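Local coordinates for protein rifamycin polyketide synthase (Amycolatopsis mediterranei, PDB 4LN9) that probably dehydrates a polyketide intermediate in the terminal module of the rifamycin assembly line, acting as a dehydratase domain built as a double hotdog, at residues T81-L86 with R147-V152; A106-P111 with V116-A121; V120-P125 with R131-F136; S293-A296 with G302-V305. All coordinates share one frame; numbering follows the deposited sequence.

From the N terminus, interaction 1 closes the longest loop of the four: helix 80-93 meets strand 146-154 after 60 intervening residues. Interactions 2 and 3 nest inside that loop, and interaction 3 begins on the residues where interaction 2 ends. In interaction 2 the segment 106-111 folds back on strand 116-122, and in interaction 3 the far end of the same strand pairs with strand 131-139; the two share Val-120 and Ala-121. These three contacts tie helix, loop and strands of the first hotdog together. Interaction 4 opens only later in the chain, closing a short hairpin in the second hotdog, its centre about 25 Å from that of interaction 3.

Interaction 1. Residues T81-L86 with R147-V152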
loop_
_atom_site.group_PDB
_atom_site.type_symbol
_atom_site.label_atom_id
_atom_site.label_comp_id
_atom_site.label_asym_id
_atom_site.label_seq_id
_atom_site.Cartn_x
_atom_site.Cartn_y
_atom_site.Cartn_z
ATOM N N THR A 81 11.367 12.157 -16.814
ATOM C CA THR A 81 10.523 13.219 -16.270
ATOM C C THR A 81 9.227 12.680 -15.663
ATOM O O THR A 81 8.641 13.301 -14.777
ATOM C CB THR A 81 10.184 14.272 -17.340
ATOM O OG1 THR A 81 9.581 13.628 -18.471
ATOM C CG2 THR A 81 11.443 14.994 -17.792
ATOM N N GLY A 82 8.762 11.543 -16.170
ATOM C CA GLY A 82 7.602 10.877 -15.586
ATOM C C GLY A 82 7.916 10.357 -14.198
ATOM O O GLY A 82 7.098 10.453 -13.284
ATOM N N LEU A 83 9.128 9.840 -14.035
ATOM C CA LEU A 83 9.598 9.376 -12.737
ATOM C C LEU A 83 9.761 10.537 -11.760
ATOM O O LEU A 83 9.354 10.448 -10.600
ATOM C CB LEU A 83 10.919 8.620 -12.894
ATOM C CG LEU A 83 10.808 7.364 -13.760
ATOM C CD1 LEU A 83 12.111 6.579 -13.756
ATOM C CD2 LEU A 83 9.650 6.497 -13.283
ATOM N N VAL A 84 10.292 11.650 -12.258
ATOM C CA VAL A 84 10.383 12.885 -11.482
ATOM C C VAL A 84 9.014 13.341 -10.980
ATOM O O VAL A 84 8.859 13.684 -9.806
ATOM C CB VAL A 84 11.035 14.021 -12.298
ATOM C CG1 VAL A 84 10.876 15.355 -11.582
ATOM C CG2 VAL A 84 12.504 13.718 -12.549
ATOM N N GLU A 85 8.017 13.306 -11.860
ATOM C CA GLU A 85 6.661 13.719 -11.497
ATOM C C GLU A 85 6.070 12.805 -10.426
ATOM O O GLU A 85 5.415 13.269 -9.492
ATOM C CB GLU A 85 5.748 13.762 -12.732
ATOM C CG GLU A 85 4.253 13.671 -12.425
ATOM C CD GLU A 85 3.655 14.986 -11.941
ATOM O OE1 GLU A 85 4.368 16.011 -11.958
ATOM O OE2 GLU A 85 2.472 14.990 -11.534
ATOM N N LEU A 86 6.281 11.503 -10.581
ATOM C CA LEU A 86 5.836 10.540 -9.585
ATOM C C LEU A 86 6.470 10.837 -8.231
ATOM O O LEU A 86 5.795 10.816 -7.201
ATOM C CB LEU A 86 6.179 9.118 -10.030
ATOM C CG LEU A 86 5.541 8.689 -11.352
ATOM C CD1 LEU A 86 5.928 7.260 -11.705
ATOM C CD2 LEU A 86 4.028 8.845 -11.294
ATOM N N ARG A 147 13.914 -2.023 -9.625
ATOM C CA ARG A 147 14.002 -0.628 -9.193
ATOM C C ARG A 147 14.427 0.289 -10.327
ATOM O O ARG A 147 15.364 -0.012 -11.065
ATOM C CB ARG A 147 14.931 -0.455 -7.991
ATOM C CG ARG A 147 14.767 0.899 -7.316
ATOM C CD ARG A 147 15.494 0.964 -5.983
ATOM N NE ARG A 147 16.933 1.110 -6.169
ATOM C CZ ARG A 147 17.800 1.260 -5.175
ATOM N NH1 ARG A 147 17.370 1.321 -3.922
ATOM N NH2 ARG A 147 19.097 1.365 -5.433
ATOM N N HIS A 148 13.761 1.435 -10.439
ATOM C CA HIS A 148 13.988 2.317 -11.577
ATOM C C HIS A 148 14.632 3.601 -11.173
ATOM O O HIS A 148 15.252 4.281 -11.991
ATOM C CB HIS A 148 12.683 2.598 -12.291
ATOM C CG HIS A 148 12.058 1.375 -12.896
ATOM N ND1 HIS A 148 12.613 0.726 -13.936
ATOM C CD2 HIS A 148 11.003 0.578 -12.456
ATOM C CE1 HIS A 148 11.895 -0.379 -14.207
ATOM N NE2 HIS A 148 10.901 -0.460 -13.309
ATOM N N ALA A 149 14.386 4.008 -9.936
ATOM C CA ALA A 149 14.924 5.258 -9.441
ATOM C C ALA A 149 14.929 5.250 -7.926
ATOM O O ALA A 149 14.047 4.671 -7.293
ATOM C CB ALA A 149 14.110 6.430 -9.966
ATOM N N THR A 150 15.904 5.938 -7.351
ATOM C CA THR A 150 15.998 6.063 -5.909
ATOM C C THR A 150 16.499 7.463 -5.580
ATOM O O THR A 150 17.290 8.031 -6.334
ATOM C CB THR A 150 16.960 5.008 -5.324
ATOM O OG1 THR A 150 16.970 5.100 -3.894
ATOM C CG2 THR A 150 18.371 5.212 -5.856
ATOM N N GLY A 151 15.900 8.089 -4.574
ATOM C CA GLY A 151 16.226 9.475 -4.271
ATOM C C GLY A 151 15.790 9.957 -2.903
ATOM O O GLY A 151 15.530 9.163 -1.998
ATOM N N VAL A 152 15.748 11.277 -2.757
ATOM C CA VAL A 152 15.489 11.921 -1.477
ATOM C C VAL A 152 14.597 13.141 -1.688
ATOM O O VAL A 152 14.860 13.963 -2.569
ATOM C CB VAL A 152 16.802 12.380 -0.817
ATOM C CG1 VAL A 152 16.514 13.119 0.481
ATOM C CG2 VAL A 152 17.718 11.191 -0.571
#
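Leu-83, on the helix that lies against the curved sheet in this half of the double hotdog fold, reaches strand 146-154 at His-148 and Ala-149. At His-148 the backbone leaves the extended shape of a strand, with psi at -28°, consistent with the CB atoms of two successive residues, His-148 and Ala-149, both pointing toward the helix. The imidazole itself does not pack on the leucine. CB makes that approach, 4.3 Å from Leu-83 CD1, while the ring continues past to hydrogen bonds at both nitrogens, ND1 with Ala-106 O and NE2 with Ser-137 OG. A histidine suits this buried place because it can serve two polar partners at once, which should fix the rotation of its ring. Ala-149 comes next; its single methyl takes little room, and Ile-104 and Leu-102 of the adjacent strand 98-104 touch it too. Thr-150 belongs to the other face of the strand, where its CB lies 3.8 Å above the centre of the Arg-147 guanidinium plane and its OG1 bonds to Asp-134. At Gly-151 the strand continues its pairing with Val-133 through the backbone. On the helix, Leu-83 suits its position as a branched apolar group that also touches Val-135. Its CD1 lies anti to CA (chi2 -174°), so this methyl is carried farthest from the helix, and it stops 4.3 Å from Ala-149 CB.

Interaction 2. Residues A106-P111 with V116-A121; sequences APLVVP and VRVQVA
Leu-108 and Val-118 meet obliquely, methyl against methyl, with Leu-108 CD2 4.1 Å from Val-118 CG2. With CG anti to the backbone N (chi1 172°) the branched end of the leucine is carried toward the strand, and an unusual chi2 of 32° sets its two methyls against different valines. The other branch, CD1, turns to Val-116 and stays 4.4 Å from its CG1. Pro-111 approaches the same valine differently: the ring and the side chain stand at about a right angle, and Pro-111 CD rests 4.0 Å from Val-116 CG1. That methyl lies between the backbone N and the carbonyl carbon (chi1 59°), a crowded position that nevertheless turns it to the loop, where Val-109 O is also 4.1 Å from it. No hydrogen bond joins the two segments, so the fit depends on apolar shape, and compact valines and a rigid proline serve it well. In the hotdog fold this loop leaves strand 98-104 and runs past the start of strand 116-122, beside the central helix, whose Leu-83 also touches Leu-108. The loop backbone is held from elsewhere, Leu-108 bonding to Val-78 and Val-110 to Val-76. Arg-117 and Gln-119, which alternate with Val-116 and Val-118, serve another surface: Arg-117 packs on Leu-33 of the second subunit, and Gln-119 NE2 donates a hydrogen bond to Gln-46 O of that subunit.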
loop_
_atom_site.group_PDB
_atom_site.type_symbol
_atom_site.label_atom_id
_atom_site.label_comp_id
_atom_site.label_asym_id
_atom_site.label_seq_id
_atom_site.Cartn_x
_atom_site.Cartn_y
_atom_site.Cartn_z
ATOM N N ALA A 106 17.328 2.324 -14.096
ATOM C CA ALA A 106 16.944 1.353 -15.111
ATOM C C ALA A 106 15.621 1.780 -15.738
ATOM O O ALA A 106 14.706 2.202 -15.031
ATOM C CB ALA A 106 16.813 -0.035 -14.494
ATOM N N PRO A 107 15.519 1.684 -17.072
ATOM C CA PRO A 107 14.333 2.141 -17.795
ATOM C C PRO A 107 13.053 1.444 -17.332
ATOM O O PRO A 107 13.043 0.228 -17.142
ATOM C CB PRO A 107 14.645 1.765 -19.244
ATOM C CG PRO A 107 16.133 1.796 -19.319
ATOM C CD PRO A 107 16.606 1.288 -17.986
ATOM N N LEU A 108 11.999 2.225 -17.112
ATOM C CA LEU A 108 10.675 1.675 -16.831
ATOM C C LEU A 108 9.942 1.362 -18.133
ATOM O O LEU A 108 9.259 2.221 -18.695
ATOM C CB LEU A 108 9.866 2.655 -15.968
ATOM C CG LEU A 108 8.377 2.399 -15.696
ATOM C CD1 LEU A 108 8.065 0.905 -15.633
ATOM C CD2 LEU A 108 7.943 3.095 -14.413
ATOM N N VAL A 109 10.211 0.180 -18.681
ATOM C CA VAL A 109 9.638 -0.224 -19.958
ATOM C C VAL A 109 8.139 -0.463 -19.825
ATOM O O VAL A 109 7.691 -1.146 -18.905
ATOM C CB VAL A 109 10.296 -1.514 -20.482
ATOM C CG1 VAL A 109 9.564 -2.019 -21.716
ATOM C CG2 VAL A 109 11.766 -1.272 -20.786
ATOM N N VAL A 110 7.361 0.153 -20.711
ATOM C CA VAL A 110 5.946 -0.184 -20.828
ATOM C C VAL A 110 5.758 -1.209 -21.939
ATOM O O VAL A 110 6.251 -1.016 -23.051
ATOM C CB VAL A 110 5.086 1.059 -21.135
ATOM C CG1 VAL A 110 3.606 0.709 -21.072
ATOM C CG2 VAL A 110 5.414 2.184 -20.164
ATOM N N PRO A 111 5.153 -2.357 -21.605
ATOM C CA PRO A 111 4.981 -3.465 -22.546
ATOM C C PRO A 111 3.950 -3.147 -23.630
ATOM O O PRO A 111 2.898 -2.582 -23.333
ATOM C CB PRO A 111 4.482 -4.606 -21.655
ATOM C CG PRO A 111 3.835 -3.929 -20.495
ATOM C CD PRO A 111 4.623 -2.671 -20.267
ATOM N N VAL A 116 2.070 -3.079 -16.628
ATOM C CA VAL A 116 3.140 -3.191 -15.649
ATOM C C VAL A 116 2.741 -2.496 -14.356
ATOM O O VAL A 116 2.106 -1.441 -14.379
ATOM C CB VAL A 116 4.463 -2.603 -16.177
ATOM C CG1 VAL A 116 4.289 -1.137 -16.545
ATOM C CG2 VAL A 116 5.572 -2.777 -15.151
ATOM N N ARG A 117 2.906 -3.211 -13.246
ATOM C CA ARG A 117 2.546 -2.671 -11.944
ATOM C C ARG A 117 3.649 -1.722 -11.494
ATOM O O ARG A 117 4.828 -1.997 -11.708
ATOM C CB ARG A 117 2.386 -3.808 -10.934
ATOM C CG ARG A 117 1.965 -3.354 -9.547
ATOM C CD ARG A 117 1.667 -4.541 -8.646
ATOM N NE ARG A 117 0.395 -5.174 -8.981
ATOM C CZ ARG A 117 0.017 -6.368 -8.538
ATOM N NH1 ARG A 117 0.826 -7.074 -7.760
ATOM N NH2 ARG A 117 -1.158 -6.868 -8.895
ATOM N N VAL A 118 3.266 -0.535 -11.030
ATOM C CA VAL A 118 4.251 0.453 -10.601
ATOM C C VAL A 118 4.058 0.841 -9.143
ATOM O O VAL A 118 2.936 0.865 -8.638
ATOM C CB VAL A 118 4.218 1.723 -11.475
ATOM C CG1 VAL A 118 5.230 2.740 -10.967
ATOM C CG2 VAL A 118 4.495 1.371 -12.929
ATOM N N GLN A 119 5.162 1.078 -8.449
ATOM C CA GLN A 119 5.075 1.470 -7.058
ATOM C C GLN A 119 6.030 2.605 -6.727
ATOM O O GLN A 119 7.201 2.571 -7.097
ATOM C CB GLN A 119 5.329 0.274 -6.147
ATOM C CG GLN A 119 4.964 0.545 -4.700
ATOM C CD GLN A 119 5.165 -0.667 -3.819
ATOM O OE1 GLN A 119 6.023 -0.670 -2.938
ATOM N NE2 GLN A 119 4.332 -1.685 -4.012
ATOM N N VAL A 120 5.510 3.633 -6.064
ATOM C CA VAL A 120 6.359 4.682 -5.524
ATOM C C VAL A 120 6.390 4.585 -4.011
ATOM O O VAL A 120 5.356 4.694 -3.352
ATOM C CB VAL A 120 5.866 6.082 -5.931
ATOM C CG1 VAL A 120 6.918 7.130 -5.605
ATOM C CG2 VAL A 120 5.521 6.108 -7.413
ATOM N N ALA A 121 7.565 4.287 -3.472
ATOM C CA ALA A 121 7.704 4.082 -2.040
ATOM C C ALA A 121 8.408 5.258 -1.378
ATOM O O ALA A 121 9.567 5.552 -1.674
ATOM C CB ALA A 121 8.440 2.782 -1.752
#

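Interaction 3. Residues V120-P125 with R131-F136; sequences VALGGP and RTVDVF
Arg-131 lies beside the connecting loop of the hairpin and touches Leu-122, Gly-123 and Pro-125 in turn. Its CB is 3.9 Å from Leu-122 CD1. CG, placed beside the backbone N (chi1 -55°), passes 3.5 Å from Gly-123 O, and CD rests 3.7 Å from Leu-122 CD2, the two side chains nearly perpendicular. NE is buried here and has no partner in the model. At the tip NH1 gives Gly-123 O a hydrogen bond of 3.0 Å, somewhat bent at 150°, and also bonds Asp-51 O; CZ and NH2 both lie against Pro-125 CD, at 3.5 and 3.6 Å. Pro-125 CD sits 3.2 Å above one guanidinium face, toward its rim. A long, extended arginine suits a place where an aliphatic stem can pack and a charged end can hold carbonyls. Gly-123, lacking a side chain, lets Thr-132 OG1 come close to its CA; Gly-123 N bonds Thr-132 O, and a water links Gly-124 O to Thr-132 N. Farther along, Ala-121 and Asp-134 exchange two backbone hydrogen bonds, the one from Ala-121 N to Asp-134 O being 2.8 Å long. Val-120 and Val-133 share the helix-facing side, while Ala-121 CB meets the edge of the Phe-136 ring and Asp-134, whose OD1 is held by Thr-150, gives OD2 to Gln-49 NE2 of the second subunit. The pairing is that of an antiparallel beta hairpin within a hotdog sheet.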
loop_
_atom_site.group_PDB
_atom_site.type_symbol
_atom_site.label_atom_id
_atom_site.label_comp_id
_atom_site.label_asym_id
_atom_site.label_seq_id
_atom_site.Cartn_x
_atom_site.Cartn_y
_atom_site.Cartn_z
ATOM N N VAL A 120 5.510 3.633 -6.064
ATOM C CA VAL A 120 6.359 4.682 -5.524
ATOM C C VAL A 120 6.390 4.585 -4.011
ATOM O O VAL A 120 5.356 4.694 -3.352
ATOM C CB VAL A 120 5.866 6.082 -5.931
ATOM C CG1 VAL A 120 6.918 7.130 -5.605
ATOM C CG2 VAL A 120 5.521 6.108 -7.413
ATOM N N ALA A 121 7.565 4.287 -3.472
ATOM C CA ALA A 121 7.704 4.082 -2.040
ATOM C C ALA A 121 8.408 5.258 -1.378
ATOM O O ALA A 121 9.567 5.552 -1.674
ATOM C CB ALA A 121 8.440 2.782 -1.752
ATOM N N LEU A 122 7.739 5.835 -0.386
ATOM C CA LEU A 122 8.259 6.973 0.356
ATOM C C LEU A 122 8.564 6.544 1.786
ATOM O O LEU A 122 7.675 6.095 2.509
ATOM C CB LEU A 122 7.226 8.103 0.370
ATOM C CG LEU A 122 7.724 9.485 0.792
ATOM C CD1 LEU A 122 8.803 9.979 -0.160
ATOM C CD2 LEU A 122 6.568 10.473 0.854
ATOM N N GLY A 123 9.831 6.641 2.176
ATOM C CA GLY A 123 10.254 6.215 3.505
ATOM C C GLY A 123 9.786 7.167 4.587
ATOM O O GLY A 123 9.254 8.239 4.297
ATOM N N GLY A 124 9.982 6.776 5.842
ATOM C CA GLY A 124 9.646 7.641 6.966
ATOM C C GLY A 124 10.614 8.803 7.062
ATOM O O GLY A 124 11.709 8.749 6.505
ATOM N N PRO A 125 10.214 9.870 7.766
ATOM C CA PRO A 125 11.044 11.073 7.854
ATOM C C PRO A 125 12.290 10.867 8.719
ATOM O O PRO A 125 12.190 10.326 9.821
ATOM C CB PRO A 125 10.109 12.101 8.502
ATOM C CG PRO A 125 9.059 11.295 9.192
ATOM C CD PRO A 125 8.876 10.068 8.350
ATOM N N ARG A 131 12.900 12.343 3.316
ATOM C CA ARG A 131 12.429 10.976 3.119
ATOM C C ARG A 131 13.084 10.367 1.885
ATOM O O ARG A 131 13.262 11.046 0.874
ATOM C CB ARG A 131 10.909 10.955 2.951
ATOM C CG ARG A 131 10.128 11.609 4.080
ATOM C CD ARG A 131 8.641 11.621 3.744
ATOM N NE ARG A 131 7.820 12.117 4.848
ATOM C CZ ARG A 131 7.084 11.338 5.634
ATOM N NH1 ARG A 131 7.149 10.020 5.511
ATOM N NH2 ARG A 131 6.322 11.875 6.577
ATOM N N THR A 132 13.403 9.080 1.948
ATOM C CA THR A 132 13.802 8.355 0.748
ATOM C C THR A 132 12.599 8.133 -0.157
ATOM O O THR A 132 11.468 8.010 0.312
ATOM C CB THR A 132 14.420 6.990 1.086
ATOM O OG1 THR A 132 13.495 6.235 1.877
ATOM C CG2 THR A 132 15.718 7.169 1.857
ATOM N N VAL A 133 12.848 8.111 -1.462
ATOM C CA VAL A 133 11.828 7.715 -2.421
ATOM C C VAL A 133 12.419 6.719 -3.417
ATOM O O VAL A 133 13.605 6.795 -3.744
ATOM C CB VAL A 133 11.242 8.936 -3.163
ATOM C CG1 VAL A 133 12.336 9.695 -3.897
ATOM C CG2 VAL A 133 10.143 8.504 -4.122
ATOM N N ASP A 134 11.685 5.633 -3.658
ATOM C CA ASP A 134 12.110 4.629 -4.629
ATOM C C ASP A 134 10.960 4.333 -5.581
ATOM O O ASP A 134 9.798 4.350 -5.177
ATOM C CB ASP A 134 12.536 3.341 -3.916
ATOM C CG ASP A 134 13.820 3.507 -3.123
ATOM O OD1 ASP A 134 14.911 3.376 -3.718
ATOM O OD2 ASP A 134 13.736 3.661 -1.885
ATOM N N VAL A 135 11.276 4.103 -6.851
ATOM C CA VAL A 135 10.257 3.712 -7.820
ATOM C C VAL A 135 10.506 2.300 -8.341
ATOM O O VAL A 135 11.610 1.979 -8.776
ATOM C CB VAL A 135 10.186 4.699 -9.002
ATOM C CG1 VAL A 135 9.177 4.220 -10.035
ATOM C CG2 VAL A 135 9.828 6.093 -8.507
ATOM N N PHE A 136 9.510 1.432 -8.180
ATOM C CA PHE A 136 9.633 0.031 -8.580
ATOM C C PHE A 136 8.611 -0.308 -9.657
ATOM O O PHE A 136 7.496 0.218 -9.643
ATOM C CB PHE A 136 9.422 -0.897 -7.382
ATOM C CG PHE A 136 10.366 -0.646 -6.243
ATOM C CD1 PHE A 136 11.641 -1.191 -6.250
ATOM C CD2 PHE A 136 9.928 -0.001 -5.099
ATOM C CE1 PHE A 136 12.503 -0.983 -5.189
ATOM C CE2 PHE A 136 10.771 0.179 -4.018
ATOM C CZ PHE A 136 12.070 -0.292 -4.073
HETATM O O HOH W 1 13.248 7.951 4.588
#

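Interaction 4. Residues S293-A296 with G302-V305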
loop_
_atom_site.group_PDB
_atom_site.type_symbol
_atom_site.label_atom_id
_atom_site.label_comp_id
_atom_site.label_asym_id
_atom_site.label_seq_id
_atom_site.Cartn_x
_atom_site.Cartn_y
_atom_site.Cartn_z
ATOM N N SER A 293 21.001 22.973 -16.194
ATOM C CA SER A 293 20.076 23.552 -15.224
ATOM C C SER A 293 18.889 24.136 -15.974
ATOM O O SER A 293 18.979 24.397 -17.171
ATOM C CB SER A 293 20.773 24.650 -14.416
ATOM O OG SER A 293 21.148 25.733 -15.251
ATOM N N LEU A 294 17.744 24.233 -15.306
ATOM C CA LEU A 294 16.527 24.680 -15.969
ATOM C C LEU A 294 15.755 25.644 -15.076
ATOM O O LEU A 294 15.702 25.470 -13.858
ATOM C CB LEU A 294 15.649 23.482 -16.348
ATOM C CG LEU A 294 14.209 23.773 -16.783
ATOM C CD1 LEU A 294 14.182 24.440 -18.150
ATOM C CD2 LEU A 294 13.380 22.497 -16.794
ATOM N N GLU A 295 15.262 26.725 -15.679
ATOM C CA GLU A 295 14.230 27.558 -15.065
ATOM C C GLU A 295 13.133 27.768 -16.101
ATOM O O GLU A 295 13.420 27.985 -17.278
ATOM C CB GLU A 295 14.819 28.913 -14.643
ATOM C CG GLU A 295 13.878 29.801 -13.833
ATOM C CD GLU A 295 14.582 30.996 -13.198
ATOM O OE1 GLU A 295 15.261 31.749 -13.929
ATOM O OE2 GLU A 295 14.416 31.210 -11.976
ATOM N N ALA A 296 11.883 27.580 -15.691
ATOM C CA ALA A 296 10.763 27.719 -16.610
ATOM C C ALA A 296 9.623 28.496 -15.960
ATOM O O ALA A 296 9.378 28.367 -14.760
ATOM C CB ALA A 296 10.284 26.353 -17.078
ATOM N N GLY A 302 4.967 33.675 -14.037
ATOM C CA GLY A 302 5.159 33.004 -12.751
ATOM C C GLY A 302 6.048 31.779 -12.876
ATOM O O GLY A 302 5.936 31.026 -13.841
ATOM N N LEU A 303 6.861 31.519 -11.858
ATOM C CA LEU A 303 7.702 30.319 -11.850
ATOM C C LEU A 303 6.871 29.039 -11.947
ATOM O O LEU A 303 5.923 28.852 -11.182
ATOM C CB LEU A 303 8.543 30.270 -10.576
ATOM C CG LEU A 303 10.010 30.694 -10.639
ATOM C CD1 LEU A 303 10.657 30.441 -9.280
ATOM C CD2 LEU A 303 10.757 29.951 -11.738
ATOM N N VAL A 304 7.381 28.070 -12.707
ATOM C CA VAL A 304 6.767 26.745 -12.779
ATOM C C VAL A 304 7.694 25.621 -12.304
ATOM O O VAL A 304 7.306 24.807 -11.467
ATOM C CB VAL A 304 6.235 26.431 -14.193
ATOM C CG1 VAL A 304 5.651 25.027 -14.244
ATOM C CG2 VAL A 304 5.196 27.463 -14.609
ATOM N N VAL A 305 8.918 25.583 -12.822
ATOM C CA VAL A 305 9.893 24.584 -12.382
ATOM C C VAL A 305 11.320 25.130 -12.374
ATOM O O VAL A 305 11.679 25.964 -13.204
ATOM C CB VAL A 305 9.810 23.288 -13.221
ATOM C CG1 VAL A 305 9.793 23.607 -14.708
ATOM C CG2 VAL A 305 10.959 22.349 -12.878
#
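A classic beta bulge, in the hairpin of strands 291-297 and 303-313 in the second hotdog, sets both Val-304 and Val-305 opposite Ala-296. The carbonyl of Ala-296 receives two amides: Val-304 N at 2.9 Å from Ala-296 O, tilted 21° from the carbonyl plane, and Val-305 N by a weak bond of 3.4 Å. In return Ala-296 N donates to Val-305 O at 3.0 Å. The extra residue is absorbed at Val-304, whose psi of -50° departs from the extended form and lets the two amides converge. Next to the bulge, Leu-303 CD2 lies 3.8 Å from Glu-295 CG, the side chains set square to each other. The glutamate thus offers its aliphatic stem to the leucine while its carboxylate goes elsewhere, OE2 to Ala-164 N and OE1 to Phe-165 N, so that both oxygens are satisfied. Ala-296 suits the pair facing Val-305, since a small methyl allows a branched neighbour to pack directly against it. Val-305 CG1, between the backbone N and the carbonyl carbon (chi1 48°), sits 3.7 Å from Ala-296 CB, and Leu-294 CD2, two residues before Ala-296 on the same strand, lies 4.3 Å from that CG1.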